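Local coordinates for vacuolar protein sorting-associated protein IST1 (Saccharomyces cerevisiae, PDB 3GGY) that regulates recruitment of the ATPase VPS4 to the ESCRT-III complex and inhibits its activity in a late step of sorting multivesicular-body cargo into intralumenal vesicles, at residues K29-A34 with L69-E74; Q40-L45 with Y180-S185; R110-A115 with S126-L131. One frame throughout, in Å; residues are numbered along the deposited sequence.

Contact 1. Residues K29-A34 with L69-E74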
loop_
_atom_site.group_PDB
_atom_site.type_symbol
_atom_site.label_atom_id
_atom_site.label_comp_id
_atom_site.label_asym_id
_atom_site.label_seq_id
_atom_site.Cartn_x
_atom_site.Cartn_y
_atom_site.Cartn_z
ATOM N N LYS A 29 -0.076 9.920 -8.716
ATOM C CA LYS A 29 0.939 10.863 -8.273
ATOM C C LYS A 29 2.253 10.187 -7.923
ATOM O O LYS A 29 3.318 10.600 -8.379
ATOM C CB LYS A 29 0.434 11.633 -7.054
ATOM C CG LYS A 29 1.425 12.647 -6.501
ATOM C CD LYS A 29 0.824 13.423 -5.341
ATOM C CE LYS A 29 1.777 14.502 -4.849
ATOM N NZ LYS A 29 1.201 15.267 -3.708
ATOM N N GLN A 30 2.180 9.140 -7.110
ATOM C CA GLN A 30 3.388 8.449 -6.701
ATOM C C GLN A 30 4.112 7.728 -7.836
ATOM O O GLN A 30 5.336 7.590 -7.801
ATOM C CB GLN A 30 3.063 7.493 -5.552
ATOM C CG GLN A 30 2.776 8.252 -4.255
ATOM C CD GLN A 30 2.353 7.348 -3.121
ATOM O OE1 GLN A 30 2.864 6.238 -2.974
ATOM N NE2 GLN A 30 1.427 7.830 -2.296
ATOM N N GLN A 31 3.366 7.268 -8.834
ATOM C CA GLN A 31 3.978 6.587 -9.969
ATOM C C GLN A 31 4.756 7.614 -10.782
ATOM O O GLN A 31 5.877 7.356 -11.213
ATOM C CB GLN A 31 2.909 5.923 -10.838
ATOM C CG GLN A 31 2.260 4.712 -10.184
ATOM C CD GLN A 31 1.172 4.092 -11.037
ATOM O OE1 GLN A 31 0.199 4.752 -11.405
ATOM N NE2 GLN A 31 1.331 2.810 -11.356
ATOM N N ALA A 32 4.159 8.784 -10.977
ATOM C CA ALA A 32 4.815 9.847 -11.730
ATOM C C ALA A 32 6.095 10.278 -11.018
ATOM O O ALA A 32 7.126 10.510 -11.654
ATOM C CB ALA A 32 3.872 11.033 -11.887
ATOM N N ILE A 33 6.030 10.377 -9.693
ATOM C CA ILE A 33 7.184 10.776 -8.892
ATOM C C ILE A 33 8.277 9.707 -8.955
ATOM O O ILE A 33 9.468 10.023 -9.020
ATOM C CB ILE A 33 6.761 11.029 -7.425
ATOM C CG1 ILE A 33 5.842 12.254 -7.375
ATOM C CG2 ILE A 33 7.979 11.227 -6.538
ATOM C CD1 ILE A 33 5.279 12.554 -6.000
ATOM N N ALA A 34 7.867 8.440 -8.948
ATOM C CA ALA A 34 8.818 7.336 -9.028
ATOM C C ALA A 34 9.574 7.436 -10.355
ATOM O O ALA A 34 10.776 7.183 -10.415
ATOM C CB ALA A 34 8.079 5.999 -8.937
ATOM N N LEU A 69 1.286 -1.538 -2.634
ATOM C CA LEU A 69 0.363 -1.615 -1.502
ATOM C C LEU A 69 -0.909 -0.861 -1.851
ATOM O O LEU A 69 -2.014 -1.365 -1.657
ATOM C CB LEU A 69 0.991 -1.004 -0.238
ATOM C CG LEU A 69 0.089 -0.796 0.991
ATOM C CD1 LEU A 69 -0.409 -2.136 1.517
ATOM C CD2 LEU A 69 0.876 -0.050 2.085
ATOM N N LEU A 70 -0.755 0.353 -2.371
ATOM C CA LEU A 70 -1.909 1.169 -2.745
ATOM C C LEU A 70 -2.794 0.470 -3.774
ATOM O O LEU A 70 -4.015 0.577 -3.711
ATOM C CB LEU A 70 -1.452 2.523 -3.299
ATOM C CG LEU A 70 -0.647 3.409 -2.345
ATOM C CD1 LEU A 70 -0.331 4.742 -3.031
ATOM C CD2 LEU A 70 -1.441 3.653 -1.072
ATOM N N GLU A 71 -2.183 -0.242 -4.718
ATOM C CA GLU A 71 -2.953 -0.948 -5.739
ATOM C C GLU A 71 -3.802 -2.041 -5.100
ATOM O O GLU A 71 -4.970 -2.223 -5.451
ATOM C CB GLU A 71 -2.013 -1.561 -6.779
ATOM C CG GLU A 71 -1.116 -0.531 -7.454
ATOM C CD GLU A 71 -0.121 -1.146 -8.421
ATOM O OE1 GLU A 71 0.389 -2.249 -8.131
ATOM O OE2 GLU A 71 0.164 -0.514 -9.463
ATOM N N ILE A 72 -3.217 -2.762 -4.154
ATOM C CA ILE A 72 -3.935 -3.829 -3.474
ATOM C C ILE A 72 -5.065 -3.250 -2.614
ATOM O O ILE A 72 -6.184 -3.770 -2.598
ATOM C CB ILE A 72 -2.975 -4.652 -2.586
ATOM C CG1 ILE A 72 -1.878 -5.274 -3.452
ATOM C CG2 ILE A 72 -3.757 -5.722 -1.830
ATOM C CD1 ILE A 72 -0.705 -5.833 -2.667
ATOM N N LEU A 73 -4.783 -2.165 -1.902
ATOM C CA LEU A 73 -5.805 -1.566 -1.055
ATOM C C LEU A 73 -6.982 -1.063 -1.888
ATOM O O LEU A 73 -8.135 -1.127 -1.451
ATOM C CB LEU A 73 -5.209 -0.425 -0.222
ATOM C CG LEU A 73 -4.118 -0.836 0.775
ATOM C CD1 LEU A 73 -3.640 0.413 1.521
ATOM C CD2 LEU A 73 -4.657 -1.886 1.758
ATOM N N GLU A 74 -6.693 -0.571 -3.092
ATOM C CA GLU A 74 -7.740 -0.077 -3.979
ATOM C C GLU A 74 -8.674 -1.234 -4.303
ATOM O O GLU A 74 -9.892 -1.082 -4.279
ATOM C CB GLU A 74 -7.146 0.463 -5.282
ATOM C CG GLU A 74 -8.192 1.063 -6.220
ATOM C CD GLU A 74 -7.714 1.183 -7.660
ATOM O OE1 GLU A 74 -6.500 1.383 -7.878
ATOM O OE2 GLU A 74 -8.562 1.088 -8.575
HETATM O O HOH W 1 -1.815 1.555 -11.136
#
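Gln30 and Leu70 both place CG beside the backbone N (chi1 -72° and -61°), and each side chain then runs outward, extended, toward the other helix. They meet at about a right angle. The CD1 methyl of Leu70 stands above the plane of the Gln30 amide, well displaced from the carbon toward the gap between OE1 and NE2, and is almost equally far from the two: 3.5 Å from Gln30 OE1 and 3.6 Å from Gln30 NE2. The methyl thus leans over the polar end from above, in van der Waals contact. A hydrogen bond from Gln30 NE2 to OE2 of Glu121, a residue in a loop, helps set the turn of the amide.

One residue further along each chain the chemistry becomes polar. Gln31 and Glu71 have the same first torsion and the same extended shape, and their ends approach each other with the amide and carboxylate planes 84° apart. Gln31 NE2 stops 4.0 Å from Glu71 OE2, and a water joins them weakly, accepting from the amide at 3.4 Å from Gln31 NE2 and donating to the carboxylate. Only about 101 Å² of surface is buried between the segments, whose closest CA atoms, those of Gln30 and Leu70, are 9.8 Å apart; side-chain ends carry this contact.

The segments belong to helices 8-46 and 50-82, the long antiparallel hairpin of the ESCRT-III-like N-terminal domain. Leu70 also packs on Leu23 and Ala26 of helix 8-46 and on Val119 in a loop, whereas Glu74 forms a salt bridge with Arg24. On another side of helix 50-82, Leu69 and Ile72 are covered by helix 153-159.

Contact 2. Residues Q40-L45 with Y180-S185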
loop_
_atom_site.group_PDB
_atom_site.type_symbol
_atom_site.label_atom_id
_atom_site.label_comp_id
_atom_site.label_asym_id
_atom_site.label_seq_id
_atom_site.Cartn_x
_atom_site.Cartn_y
_atom_site.Cartn_z
ATOM N N GLN A 40 16.418 10.902 -12.012
ATOM C CA GLN A 40 17.384 11.546 -11.135
ATOM C C GLN A 40 18.517 10.611 -10.725
ATOM O O GLN A 40 19.647 11.053 -10.518
ATOM C CB GLN A 40 16.655 12.122 -9.919
ATOM C CG GLN A 40 15.564 13.108 -10.336
ATOM C CD GLN A 40 14.747 13.650 -9.177
ATOM O OE1 GLN A 40 14.274 12.895 -8.327
ATOM N NE2 GLN A 40 14.561 14.967 -9.149
ATOM N N VAL A 41 18.221 9.318 -10.611
ATOM C CA VAL A 41 19.255 8.346 -10.274
ATOM C C VAL A 41 20.209 8.288 -11.466
ATOM O O VAL A 41 21.423 8.236 -11.302
ATOM C CB VAL A 41 18.664 6.934 -10.034
ATOM C CG1 VAL A 41 19.779 5.891 -9.986
ATOM C CG2 VAL A 41 17.893 6.912 -8.722
ATOM N N ALA A 42 19.645 8.311 -12.668
ATOM C CA ALA A 42 20.450 8.263 -13.881
ATOM C C ALA A 42 21.390 9.460 -13.933
ATOM O O ALA A 42 22.553 9.329 -14.310
ATOM C CB ALA A 42 19.547 8.249 -15.112
ATOM N N GLN A 43 20.883 10.627 -13.542
ATOM C CA GLN A 43 21.686 11.846 -13.550
ATOM C C GLN A 43 22.809 11.758 -12.517
ATOM O O GLN A 43 23.909 12.257 -12.747
ATOM C CB GLN A 43 20.793 13.063 -13.279
ATOM C CG GLN A 43 21.486 14.415 -13.414
ATOM C CD GLN A 43 22.188 14.598 -14.753
ATOM O OE1 GLN A 43 21.673 14.204 -15.800
ATOM N NE2 GLN A 43 23.364 15.214 -14.723
ATOM N N LEU A 44 22.532 11.129 -11.378
ATOM C CA LEU A 44 23.545 10.955 -10.345
ATOM C C LEU A 44 24.650 10.051 -10.874
ATOM O O LEU A 44 25.830 10.279 -10.603
ATOM C CB LEU A 44 22.934 10.338 -9.082
ATOM C CG LEU A 44 22.020 11.254 -8.266
ATOM C CD1 LEU A 44 21.276 10.440 -7.211
ATOM C CD2 LEU A 44 22.855 12.344 -7.617
ATOM N N LEU A 45 24.271 9.031 -11.639
ATOM C CA LEU A 45 25.255 8.114 -12.198
ATOM C C LEU A 45 26.138 8.830 -13.211
ATOM O O LEU A 45 27.355 8.658 -13.206
ATOM C CB LEU A 45 24.565 6.917 -12.862
ATOM C CG LEU A 45 23.789 5.984 -11.922
ATOM C CD1 LEU A 45 23.023 4.953 -12.739
ATOM C CD2 LEU A 45 24.749 5.309 -10.951
ATOM N N TYR A 180 17.584 4.795 -19.403
ATOM C CA TYR A 180 18.182 6.073 -19.753
ATOM C C TYR A 180 19.494 6.048 -20.527
ATOM O O TYR A 180 20.184 7.064 -20.602
ATOM C CB TYR A 180 18.340 6.897 -18.479
ATOM C CG TYR A 180 17.007 7.179 -17.833
ATOM C CD1 TYR A 180 16.149 8.141 -18.364
ATOM C CD2 TYR A 180 16.566 6.431 -16.743
ATOM C CE1 TYR A 180 14.882 8.346 -17.832
ATOM C CE2 TYR A 180 15.298 6.628 -16.204
ATOM C CZ TYR A 180 14.461 7.585 -16.756
ATOM O OH TYR A 180 13.193 7.764 -16.253
ATOM N N ASP A 181 19.821 4.903 -21.120
ATOM C CA ASP A 181 21.051 4.754 -21.899
ATOM C C ASP A 181 22.298 5.241 -21.172
ATOM O O ASP A 181 23.168 5.864 -21.779
ATOM C CB ASP A 181 20.932 5.506 -23.231
ATOM C CG ASP A 181 19.764 5.032 -24.066
ATOM O OD1 ASP A 181 19.653 3.811 -24.291
ATOM O OD2 ASP A 181 18.960 5.884 -24.499
ATOM N N VAL A 182 22.393 4.956 -19.877
ATOM C CA VAL A 182 23.551 5.376 -19.093
ATOM C C VAL A 182 24.787 4.625 -19.574
ATOM O O VAL A 182 24.767 3.404 -19.693
ATOM C CB VAL A 182 23.341 5.081 -17.594
ATOM C CG1 VAL A 182 24.633 5.316 -16.819
ATOM C CG2 VAL A 182 22.231 5.963 -17.052
ATOM N N PRO A 183 25.885 5.347 -19.848
ATOM C CA PRO A 183 27.108 4.687 -20.318
ATOM C C PRO A 183 27.573 3.560 -19.395
ATOM O O PRO A 183 27.460 3.645 -18.172
ATOM C CB PRO A 183 28.118 5.833 -20.385
ATOM C CG PRO A 183 27.266 7.019 -20.672
ATOM C CD PRO A 183 26.087 6.801 -19.741
ATOM N N TYR A 184 28.114 2.509 -19.998
ATOM C CA TYR A 184 28.604 1.352 -19.265
ATOM C C TYR A 184 29.487 1.712 -18.076
ATOM O O TYR A 184 29.259 1.240 -16.962
ATOM C CB TYR A 184 29.408 0.440 -20.200
ATOM C CG TYR A 184 29.923 -0.819 -19.536
ATOM C CD1 TYR A 184 29.078 -1.906 -19.310
ATOM C CD2 TYR A 184 31.252 -0.922 -19.122
ATOM C CE1 TYR A 184 29.539 -3.062 -18.690
ATOM C CE2 TYR A 184 31.723 -2.079 -18.499
ATOM C CZ TYR A 184 30.860 -3.142 -18.287
ATOM O OH TYR A 184 31.310 -4.282 -17.663
ATOM N N SER A 185 30.501 2.538 -18.317
ATOM C CA SER A 185 31.434 2.918 -17.260
ATOM C C SER A 185 30.752 3.564 -16.064
ATOM O O SER A 185 31.121 3.300 -14.922
ATOM C CB SER A 185 32.507 3.869 -17.800
ATOM O OG SER A 185 31.942 5.105 -18.210
#
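The side chain of Tyr180 lies against Ala42 at its root and leaves it toward its tip. Tyr180 CB is 3.8 Å from Ala42 CB, and the next atoms keep nearly that spacing, with Tyr180 CG and Tyr180 CD2 each 3.9 Å from the same methyl. The ring meets the alanine obliquely, and beyond CD2 it moves off, its outer part and hydroxyl running back along helix 8-46, where the side chain touches Arg38 and Arg39.

Val182 completes the contact by straddling one turn of the helix. Its CG2 methyl touches Ala42 CB at 4.0 Å, and its CG1 methyl, anti to the backbone N (chi1 171°), reaches Leu45 CB at 4.3 Å.

Between the two contact residues, Asp181 has a positive phi of 50° as the C-prime residue of a Schellman motif that ends helix 166-179, with Val182 N bonded to Ala177 O. This turn brings Tyr180 and Val182 to the same partner, and Pro183 follows as N-cap of the short helix 184-188. The end of helix 166-179 packs here on the C-terminal part of helix 8-46, where Ala42 also meets Ile176.

All the pairings here are carbon against carbon. The single methyl of Ala42 lets the CA atoms of Ala42 and Tyr180 come within 6.7 Å, so the chain is held by close apolar fit, while its turn is fixed by backbone bonds.

Contact 3. Residues R110-A115 with S126-L131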
loop_
_atom_site.group_PDB
_atom_site.type_symbol
_atom_site.label_atom_id
_atom_site.label_comp_id
_atom_site.label_asym_id
_atom_site.label_seq_id
_atom_site.Cartn_x
_atom_site.Cartn_y
_atom_site.Cartn_z
ATOM N N ARG A 110 -9.842 -6.018 7.229
ATOM C CA ARG A 110 -8.701 -6.061 8.136
ATOM C C ARG A 110 -7.484 -5.378 7.517
ATOM O O ARG A 110 -6.777 -4.637 8.192
ATOM C CB ARG A 110 -8.355 -7.507 8.490
ATOM C CG ARG A 110 -9.364 -8.155 9.420
ATOM C CD ARG A 110 -9.037 -9.617 9.653
ATOM N NE ARG A 110 -10.038 -10.220 10.526
ATOM C CZ ARG A 110 -10.017 -10.148 11.851
ATOM N NH1 ARG A 110 -9.033 -9.512 12.471
ATOM N NH2 ARG A 110 -11.010 -10.677 12.557
ATOM N N SER A 111 -7.250 -5.618 6.228
ATOM C CA SER A 111 -6.105 -5.015 5.561
ATOM C C SER A 111 -6.199 -3.495 5.496
ATOM O O SER A 111 -5.203 -2.797 5.678
ATOM C CB SER A 111 -5.950 -5.589 4.147
ATOM O OG SER A 111 -5.643 -6.980 4.203
ATOM N N LEU A 112 -7.394 -2.981 5.235
ATOM C CA LEU A 112 -7.583 -1.537 5.145
ATOM C C LEU A 112 -7.390 -0.859 6.493
ATOM O O LEU A 112 -6.804 0.219 6.578
ATOM C CB LEU A 112 -8.970 -1.240 4.580
ATOM C CG LEU A 112 -9.059 -1.571 3.088
ATOM C CD1 LEU A 112 -10.518 -1.584 2.644
ATOM C CD2 LEU A 112 -8.262 -0.548 2.288
ATOM N N ILE A 113 -7.867 -1.496 7.554
ATOM C CA ILE A 113 -7.708 -0.927 8.886
ATOM C C ILE A 113 -6.233 -0.962 9.293
ATOM O O ILE A 113 -5.709 0.005 9.851
ATOM C CB ILE A 113 -8.574 -1.697 9.904
ATOM C CG1 ILE A 113 -10.048 -1.383 9.628
ATOM C CG2 ILE A 113 -8.196 -1.314 11.333
ATOM C CD1 ILE A 113 -11.028 -2.208 10.452
ATOM N N TYR A 114 -5.563 -2.073 9.001
ATOM C CA TYR A 114 -4.150 -2.213 9.319
ATOM C C TYR A 114 -3.317 -1.177 8.575
ATOM O O TYR A 114 -2.312 -0.683 9.091
ATOM C CB TYR A 114 -3.651 -3.612 8.931
ATOM C CG TYR A 114 -2.206 -3.837 9.297
ATOM C CD1 TYR A 114 -1.842 -4.136 10.606
ATOM C CD2 TYR A 114 -1.192 -3.681 8.353
ATOM C CE1 TYR A 114 -0.507 -4.268 10.973
ATOM C CE2 TYR A 114 0.149 -3.814 8.711
ATOM C CZ TYR A 114 0.483 -4.105 10.023
ATOM O OH TYR A 114 1.802 -4.231 10.389
ATOM N N ALA A 115 -3.753 -0.843 7.366
ATOM C CA ALA A 115 -3.030 0.103 6.521
ATOM C C ALA A 115 -3.085 1.566 6.936
ATOM O O ALA A 115 -2.238 2.351 6.509
ATOM C CB ALA A 115 -3.514 -0.030 5.083
ATOM N N SER A 126 -9.098 6.089 7.999
ATOM C CA SER A 126 -9.381 6.101 9.436
ATOM C C SER A 126 -10.881 5.993 9.694
ATOM O O SER A 126 -11.311 5.491 10.733
ATOM C CB SER A 126 -8.827 7.375 10.089
ATOM O OG SER A 126 -9.414 8.538 9.533
ATOM N N GLN A 127 -11.677 6.467 8.742
ATOM C CA GLN A 127 -13.128 6.407 8.862
ATOM C C GLN A 127 -13.616 4.963 8.842
ATOM O O GLN A 127 -14.632 4.638 9.455
ATOM C CB GLN A 127 -13.785 7.184 7.719
ATOM C CG GLN A 127 -13.728 8.690 7.876
ATOM C CD GLN A 127 -14.076 9.414 6.591
ATOM O OE1 GLN A 127 -14.996 9.020 5.872
ATOM N NE2 GLN A 127 -13.345 10.484 6.298
ATOM N N LEU A 128 -12.895 4.099 8.131
ATOM C CA LEU A 128 -13.273 2.691 8.059
ATOM C C LEU A 128 -13.116 2.067 9.436
ATOM O O LEU A 128 -13.954 1.269 9.871
ATOM C CB LEU A 128 -12.402 1.944 7.049
ATOM C CG LEU A 128 -12.610 2.302 5.577
ATOM C CD1 LEU A 128 -11.634 1.510 4.729
ATOM C CD2 LEU A 128 -14.049 1.997 5.162
ATOM N N LYS A 129 -12.040 2.432 10.124
ATOM C CA LYS A 129 -11.804 1.913 11.462
ATOM C C LYS A 129 -12.950 2.347 12.366
ATOM O O LYS A 129 -13.544 1.527 13.064
ATOM C CB LYS A 129 -10.487 2.443 12.030
ATOM C CG LYS A 129 -10.175 1.906 13.419
ATOM C CD LYS A 129 -8.900 2.504 13.992
ATOM C CE LYS A 129 -9.154 3.865 14.610
ATOM N NZ LYS A 129 -10.014 3.759 15.821
ATOM N N ASP A 130 -13.263 3.640 12.341
ATOM C CA ASP A 130 -14.341 4.164 13.172
ATOM C C ASP A 130 -15.664 3.456 12.890
ATOM O O ASP A 130 -16.401 3.106 13.814
ATOM C CB ASP A 130 -14.505 5.672 12.955
ATOM C CG ASP A 130 -13.285 6.462 13.392
ATOM O OD1 ASP A 130 -12.658 6.083 14.404
ATOM O OD2 ASP A 130 -12.961 7.474 12.735
ATOM N N LEU A 131 -15.966 3.245 11.615
ATOM C CA LEU A 131 -17.207 2.575 11.239
ATOM C C LEU A 131 -17.264 1.131 11.722
ATOM O O LEU A 131 -18.301 0.685 12.216
ATOM C CB LEU A 131 -17.390 2.604 9.721
ATOM C CG LEU A 131 -17.744 3.954 9.100
ATOM C CD1 LEU A 131 -17.698 3.848 7.582
ATOM C CD2 LEU A 131 -19.127 4.386 9.568
#
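Ile113 and Leu128 bury the most surface where helices 105-115 and 125-135, successive helices of the ESCRT-III-like fold joined by a loop, pack side by side. The approach is tight: the CA atoms of Ile113 and Lys129 are 5.6 Å apart.

Ile113 sets its branched side chain against the backbone of the opposite helix. Its CG1, placed beside its own backbone N (chi1 -70°), lies 4.2 Å from Lys129 CA. The other branch, Ile113 CG2, comes 4.3 Å from Lys129 CG, so that the isoleucine touches both the main chain and the aliphatic stem of the lysine. That lysine stem starts out extended, with CG anti to the backbone N (chi1 -179°), then bends at its last two torsions and carries the ammonium group away from helix 105-115.

Leu128 points toward helix 105-115 and meets Leu112 obliquely. Both leucines reach beyond this pair into a larger apolar interior: Leu112 packs on Cys77 and Leu80 of helix 50-82, and Leu128 on Cys15 and Leu16 of helix 8-46. The leucine pair therefore closes the short helices onto both arms of the long hairpin. Within the pair a single methyl of the second leucine, Leu128 CD1, does the touching, 3.8 Å from Leu112 CB and 3.9 Å from Leu112 CD1.

In the fold
Contacts 1 and 2 both use helix 8-46, with centres 25 Å apart, but its partners differ: the second arm of the hairpin in contact 1, the turn between helices 166-179 and 184-188 in contact 2. Contact 3 joins two short helices about 41 Å, centre to centre, from contact 2, on the opposite side of the chain's centre. Contact 1 lies nearest that centre yet is only partly buried, and it alone brings polar ends and a water together; contacts 2 and 3 are buried and apolar, with an aromatic ring in contact 2. Contacts 1 and 3 meet through Leu73, whose CD1 lies 3.6 Å from Ala115 CB, which links the hairpin to the short helices.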